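Fe-regulated protein B (Neisseria meningitidis, PDB 4AIP) is a TonB-dependent transporter of the meningococcal outer membrane that takes up iron, possibly as a siderophore complex, through a plugged beta-barrel. Local coordinates at residues T83-F97 and I138-K151. Numbering follows the deposited sequence.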
loop_
_atom_site.group_PDB
_atom_site.type_symbol
_atom_site.label_atom_id
_atom_site.label_comp_id
_atom_site.label_asym_id
_atom_site.label_seq_id
_atom_site.Cartn_x
_atom_site.Cartn_y
_atom_site.Cartn_z
ATOM N N THR B 83 -7.468 18.014 11.775
ATOM C CA THR B 83 -6.611 17.275 10.903
ATOM C C THR B 83 -6.578 17.937 9.537
ATOM O O THR B 83 -6.208 17.296 8.560
ATOM C CB THR B 83 -7.134 15.874 10.742
ATOM O OG1 THR B 83 -8.526 15.923 10.507
ATOM C CG2 THR B 83 -6.898 15.058 11.986
ATOM N N ASP B 84 -7.049 19.181 9.450
ATOM C CA ASP B 84 -6.877 19.998 8.237
ATOM C C ASP B 84 -6.795 21.473 8.584
ATOM O O ASP B 84 -7.216 21.869 9.699
ATOM C CB ASP B 84 -7.935 19.724 7.157
ATOM C CG ASP B 84 -9.396 19.903 7.654
ATOM O OD1 ASP B 84 -9.681 20.504 8.725
ATOM O OD2 ASP B 84 -10.296 19.426 6.926
ATOM N N MET B 85 -6.236 22.258 7.656
ATOM C CA MET B 85 -6.061 23.695 7.857
ATOM C C MET B 85 -7.397 24.365 8.191
ATOM O O MET B 85 -7.447 25.208 9.077
ATOM C CB MET B 85 -5.368 24.343 6.625
ATOM C CG MET B 85 -3.860 23.880 6.513
ATOM S SD MET B 85 -2.874 24.442 7.966
ATOM C CE MET B 85 -1.218 23.988 7.506
ATOM N N ARG B 86 -8.465 23.930 7.525
ATOM C CA ARG B 86 -9.797 24.525 7.681
ATOM C C ARG B 86 -10.184 24.528 9.168
ATOM O O ARG B 86 -10.524 25.577 9.718
ATOM C CB ARG B 86 -10.858 23.776 6.865
ATOM C CG ARG B 86 -12.320 24.253 7.141
ATOM C CD ARG B 86 -13.294 23.667 6.096
ATOM N NE ARG B 86 -13.386 22.186 6.117
ATOM C CZ ARG B 86 -13.875 21.436 5.106
ATOM N NH1 ARG B 86 -14.289 21.948 3.950
ATOM N NH2 ARG B 86 -13.922 20.136 5.212
ATOM N N GLU B 87 -10.063 23.380 9.830
ATOM C CA GLU B 87 -10.456 23.372 11.218
ATOM C C GLU B 87 -9.366 24.000 12.082
ATOM O O GLU B 87 -9.657 24.575 13.154
ATOM C CB GLU B 87 -10.889 21.982 11.687
ATOM C CG GLU B 87 -12.167 21.493 11.003
ATOM C CD GLU B 87 -13.429 22.111 11.634
ATOM O OE1 GLU B 87 -13.337 22.660 12.786
ATOM O OE2 GLU B 87 -14.519 22.035 10.969
ATOM N N LEU B 88 -8.135 23.968 11.598
ATOM C CA LEU B 88 -7.076 24.492 12.424
ATOM C C LEU B 88 -7.067 26.036 12.535
ATOM O O LEU B 88 -6.789 26.567 13.608
ATOM C CB LEU B 88 -5.738 23.945 11.940
ATOM C CG LEU B 88 -4.595 24.083 12.927
ATOM C CD1 LEU B 88 -4.856 23.227 14.170
ATOM C CD2 LEU B 88 -3.254 23.684 12.283
ATOM N N LEU B 89 -7.370 26.723 11.435
ATOM C CA LEU B 89 -7.360 28.196 11.344
ATOM C C LEU B 89 -8.801 28.852 11.393
ATOM O O LEU B 89 -9.050 29.997 10.908
ATOM C CB LEU B 89 -6.634 28.638 10.067
ATOM C CG LEU B 89 -5.361 27.939 9.645
ATOM C CD1 LEU B 89 -4.946 28.391 8.214
ATOM C CD2 LEU B 89 -4.260 28.337 10.604
ATOM N N LYS B 90 -9.748 28.132 11.980
ATOM C CA LYS B 90 -11.126 28.647 12.046
ATOM C C LYS B 90 -11.308 29.852 12.963
ATOM O O LYS B 90 -12.258 30.634 12.753
ATOM C CB LYS B 90 -12.130 27.543 12.366
ATOM C CG LYS B 90 -11.999 26.972 13.777
ATOM C CD LYS B 90 -12.982 25.835 13.951
ATOM C CE LYS B 90 -14.312 26.055 13.182
ATOM N NZ LYS B 90 -15.213 24.855 13.549
ATOM N N GLU B 91 -10.421 30.046 13.945
ATOM C CA GLU B 91 -10.467 31.279 14.756
ATOM C C GLU B 91 -9.989 32.532 14.034
ATOM O O GLU B 91 -9.958 33.622 14.650
ATOM C CB GLU B 91 -9.744 31.149 16.106
ATOM C CG GLU B 91 -10.744 31.003 17.231
ATOM C CD GLU B 91 -10.241 31.322 18.626
ATOM O OE1 GLU B 91 -9.397 30.525 19.150
ATOM O OE2 GLU B 91 -10.756 32.329 19.227
ATOM N N GLU B 92 -9.628 32.404 12.751
ATOM C CA GLU B 92 -9.046 33.517 11.969
ATOM C C GLU B 92 -10.136 33.981 11.030
ATOM O O GLU B 92 -10.508 33.206 10.118
ATOM C CB GLU B 92 -7.865 33.001 11.143
ATOM C CG GLU B 92 -6.719 33.913 11.099
ATOM C CD GLU B 92 -5.904 34.022 12.380
ATOM O OE1 GLU B 92 -5.877 33.116 13.260
ATOM O OE2 GLU B 92 -5.238 35.070 12.471
ATOM N N PRO B 93 -10.668 35.235 11.253
ATOM C CA PRO B 93 -11.818 35.771 10.494
ATOM C C PRO B 93 -11.583 36.179 9.071
ATOM O O PRO B 93 -12.520 36.122 8.254
ATOM C CB PRO B 93 -12.270 36.963 11.315
ATOM C CG PRO B 93 -11.137 37.324 12.156
ATOM C CD PRO B 93 -10.365 36.070 12.428
ATOM N N SER B 94 -10.360 36.548 8.728
ATOM C CA SER B 94 -10.091 36.946 7.327
ATOM C C SER B 94 -9.846 35.724 6.433
ATOM O O SER B 94 -9.727 35.853 5.197
ATOM C CB SER B 94 -8.864 37.878 7.247
ATOM O OG SER B 94 -7.730 37.269 7.881
ATOM N N ILE B 95 -9.722 34.548 7.039
ATOM C CA ILE B 95 -9.510 33.309 6.255
ATOM C C ILE B 95 -10.746 32.479 6.159
ATOM O O ILE B 95 -11.378 32.231 7.168
ATOM C CB ILE B 95 -8.404 32.437 6.864
ATOM C CG1 ILE B 95 -7.257 33.332 7.316
ATOM C CG2 ILE B 95 -7.935 31.366 5.833
ATOM C CD1 ILE B 95 -5.864 32.665 7.337
ATOM N N ASP B 96 -11.064 31.983 4.960
ATOM C CA ASP B 96 -12.359 31.249 4.811
ATOM C C ASP B 96 -12.141 30.139 3.840
ATOM O O ASP B 96 -11.476 30.322 2.827
ATOM C CB ASP B 96 -13.498 32.204 4.334
ATOM C CG ASP B 96 -14.894 31.578 4.406
ATOM O OD1 ASP B 96 -15.399 31.399 5.533
ATOM O OD2 ASP B 96 -15.495 31.320 3.328
ATOM N N PHE B 97 -12.676 28.962 4.168
ATOM C CA PHE B 97 -12.463 27.771 3.351
ATOM C C PHE B 97 -13.782 27.273 2.817
ATOM O O PHE B 97 -14.713 27.144 3.561
ATOM C CB PHE B 97 -11.926 26.671 4.208
ATOM C CG PHE B 97 -10.560 26.902 4.708
ATOM C CD1 PHE B 97 -10.355 27.711 5.842
ATOM C CD2 PHE B 97 -9.462 26.257 4.090
ATOM C CE1 PHE B 97 -9.062 27.898 6.351
ATOM C CE2 PHE B 97 -8.172 26.418 4.579
ATOM C CZ PHE B 97 -7.958 27.253 5.709
ATOM N N ILE B 138 -4.036 22.123 -0.390
ATOM C CA ILE B 138 -3.748 22.671 0.915
ATOM C C ILE B 138 -3.044 21.621 1.719
ATOM O O ILE B 138 -3.514 20.490 1.855
ATOM C CB ILE B 138 -5.007 23.196 1.608
ATOM C CG1 ILE B 138 -5.692 24.182 0.662
ATOM C CG2 ILE B 138 -4.633 23.847 3.011
ATOM C CD1 ILE B 138 -7.139 24.603 1.061
ATOM N N VAL B 139 -1.896 22.040 2.239
ATOM C CA VAL B 139 -0.966 21.172 2.906
ATOM C C VAL B 139 -1.684 20.590 4.136
ATOM O O VAL B 139 -2.576 21.179 4.655
ATOM C CB VAL B 139 0.263 21.992 3.298
ATOM C CG1 VAL B 139 -0.169 23.073 4.276
ATOM C CG2 VAL B 139 1.364 21.094 3.867
ATOM N N ASP B 140 -1.214 19.434 4.560
ATOM C CA ASP B 140 -1.659 18.688 5.703
ATOM C C ASP B 140 -0.926 19.247 6.932
ATOM O O ASP B 140 0.297 19.257 6.954
ATOM C CB ASP B 140 -1.181 17.265 5.443
ATOM C CG ASP B 140 -1.688 16.243 6.446
ATOM O OD1 ASP B 140 -1.807 16.496 7.697
ATOM O OD2 ASP B 140 -1.958 15.107 5.951
ATOM N N PRO B 141 -1.655 19.636 7.983
ATOM C CA PRO B 141 -1.014 20.288 9.132
ATOM C C PRO B 141 -0.199 19.301 9.934
ATOM O O PRO B 141 0.606 19.687 10.822
ATOM C CB PRO B 141 -2.207 20.782 9.981
ATOM C CG PRO B 141 -3.381 19.921 9.539
ATOM C CD PRO B 141 -3.124 19.657 8.058
ATOM N N ALA B 142 -0.408 18.022 9.659
ATOM C CA ALA B 142 0.392 17.002 10.359
ATOM C C ALA B 142 1.871 17.207 10.006
ATOM O O ALA B 142 2.724 17.025 10.847
ATOM C CB ALA B 142 -0.079 15.584 9.990
ATOM N N LEU B 143 2.160 17.649 8.780
ATOM C CA LEU B 143 3.549 17.983 8.398
ATOM C C LEU B 143 4.149 19.234 9.090
ATOM O O LEU B 143 5.395 19.391 9.156
ATOM C CB LEU B 143 3.666 18.125 6.881
ATOM C CG LEU B 143 3.209 16.926 6.065
ATOM C CD1 LEU B 143 2.929 17.323 4.604
ATOM C CD2 LEU B 143 4.274 15.819 6.130
ATOM N N VAL B 144 3.301 20.120 9.618
ATOM C CA VAL B 144 3.786 21.481 9.810
ATOM C C VAL B 144 4.159 21.784 11.236
ATOM O O VAL B 144 3.648 21.141 12.135
ATOM C CB VAL B 144 2.812 22.574 9.171
ATOM C CG1 VAL B 144 2.235 22.085 7.899
ATOM C CG2 VAL B 144 1.673 22.875 10.047
ATOM N N LYS B 145 5.078 22.724 11.456
ATOM C CA LYS B 145 5.368 23.149 12.819
ATOM C C LYS B 145 4.860 24.522 13.132
ATOM O O LYS B 145 4.622 24.815 14.275
ATOM C CB LYS B 145 6.849 23.047 13.170
ATOM C CG LYS B 145 7.643 24.284 12.985
ATOM C CD LYS B 145 9.053 23.964 12.543
ATOM C CE LYS B 145 9.973 25.159 12.674
ATOM N NZ LYS B 145 10.310 25.531 14.056
ATOM N N VAL B 146 4.727 25.379 12.136
ATOM C CA VAL B 146 4.132 26.697 12.303
ATOM C C VAL B 146 3.346 27.070 11.054
ATOM O O VAL B 146 3.672 26.635 9.924
ATOM C CB VAL B 146 5.187 27.799 12.561
ATOM C CG1 VAL B 146 5.619 27.800 14.009
ATOM C CG2 VAL B 146 6.419 27.624 11.743
ATOM N N VAL B 147 2.274 27.829 11.294
ATOM C CA VAL B 147 1.533 28.521 10.256
ATOM C C VAL B 147 1.520 29.992 10.626
ATOM O O VAL B 147 1.304 30.355 11.788
ATOM C CB VAL B 147 0.102 27.980 10.120
ATOM C CG1 VAL B 147 -0.564 28.578 8.943
ATOM C CG2 VAL B 147 0.132 26.463 9.959
ATOM N N SER B 148 1.778 30.832 9.627
ATOM C CA SER B 148 1.749 32.285 9.715
ATOM C C SER B 148 0.990 32.779 8.486
ATOM O O SER B 148 0.709 32.008 7.556
ATOM C CB SER B 148 3.185 32.844 9.655
ATOM O OG SER B 148 3.944 32.619 10.859
ATOM N N VAL B 149 0.653 34.059 8.485
ATOM C CA VAL B 149 -0.163 34.666 7.401
ATOM C C VAL B 149 0.382 36.067 7.108
ATOM O O VAL B 149 0.904 36.758 7.987
ATOM C CB VAL B 149 -1.698 34.653 7.747
ATOM C CG1 VAL B 149 -1.973 35.612 8.835
ATOM C CG2 VAL B 149 -2.574 34.943 6.561
ATOM N N GLN B 150 0.335 36.433 5.847
ATOM C CA GLN B 150 0.718 37.768 5.429
ATOM C C GLN B 150 -0.319 38.168 4.403
ATOM O O GLN B 150 -0.607 37.395 3.446
ATOM C CB GLN B 150 2.199 37.844 4.936
ATOM C CG GLN B 150 2.485 37.724 3.421
ATOM C CD GLN B 150 2.129 38.977 2.518
ATOM O OE1 GLN B 150 1.710 40.063 2.962
ATOM N NE2 GLN B 150 2.297 38.775 1.219
ATOM N N LYS B 151 -0.891 39.354 4.607
ATOM C CA LYS B 151 -2.137 39.725 3.923
ATOM C C LYS B 151 -1.886 40.885 3.020
ATOM O O LYS B 151 -1.130 41.793 3.377
ATOM C CB LYS B 151 -3.209 40.084 4.941
ATOM C CG LYS B 151 -3.421 39.023 5.997
ATOM C CD LYS B 151 -4.613 39.382 6.931
ATOM C CE LYS B 151 -4.300 38.859 8.322
ATOM N NZ LYS B 151 -5.457 38.759 9.228
#
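Met-85, at the start of helix 85-88, is the main bump of this contact, and the hollow that receives it is lined by Val-139, Pro-141, Val-144 and Val-147. Its CG lies beside the backbone N (chi1 -69°) and the chain bends at chi2 (-63°), which drops it off the helix and delivers the methyl group into the hollow. There Met-85 CE lies 3.5 Å from Val-139 CG1 and 3.7 Å from Val-147 CG2; the Met-85 side chain meets that of Val-147 tip to tip and crosses that of Val-139 at a slant. Nearer the helix, Met-85 CG rests 3.6 Å from Ile-138 CG2. The other branch of Ile-138 sends CD1 to the edge of the Phe-97 ring, close to the ring plane, while Arg-86 CA covers one face of that ring.

A reverse fit lies beside it. The Pro-141 ring pushes its CG against the backbone at Asp-84, 3.7 Å from Asp-84 CA, just where the helix begins, and its CB slides past Leu-88 CD2. Asp-84 caps the helix through OD1, which accepts from Glu-87 N, and Asp-140 OD1 closes an Asx turn with Ala-142 N.

Farther along, the packing thins: the Leu-89 side chain crosses that of Val-147, CD2 touching CG1, and Ile-95 CD1 and Val-149 CG2 meet end to end at 4.1 Å. The far end is polar, where Lys-151 NZ donates to Ser-94 OG (3.0 Å) and also forms a salt bridge with Glu-590.

The contact is buried within the plug domain. Val-147 and Val-149, both pointing toward 83-97, form a floor beneath Met-85, Leu-89 and Ile-95. Strands 67-73 and 165-171 flank strand 144-151 in the four-stranded plug sheet, whereas strand 95-97 pairs with 107-109, whose Leu-109 touches both Ile-95 and Val-149.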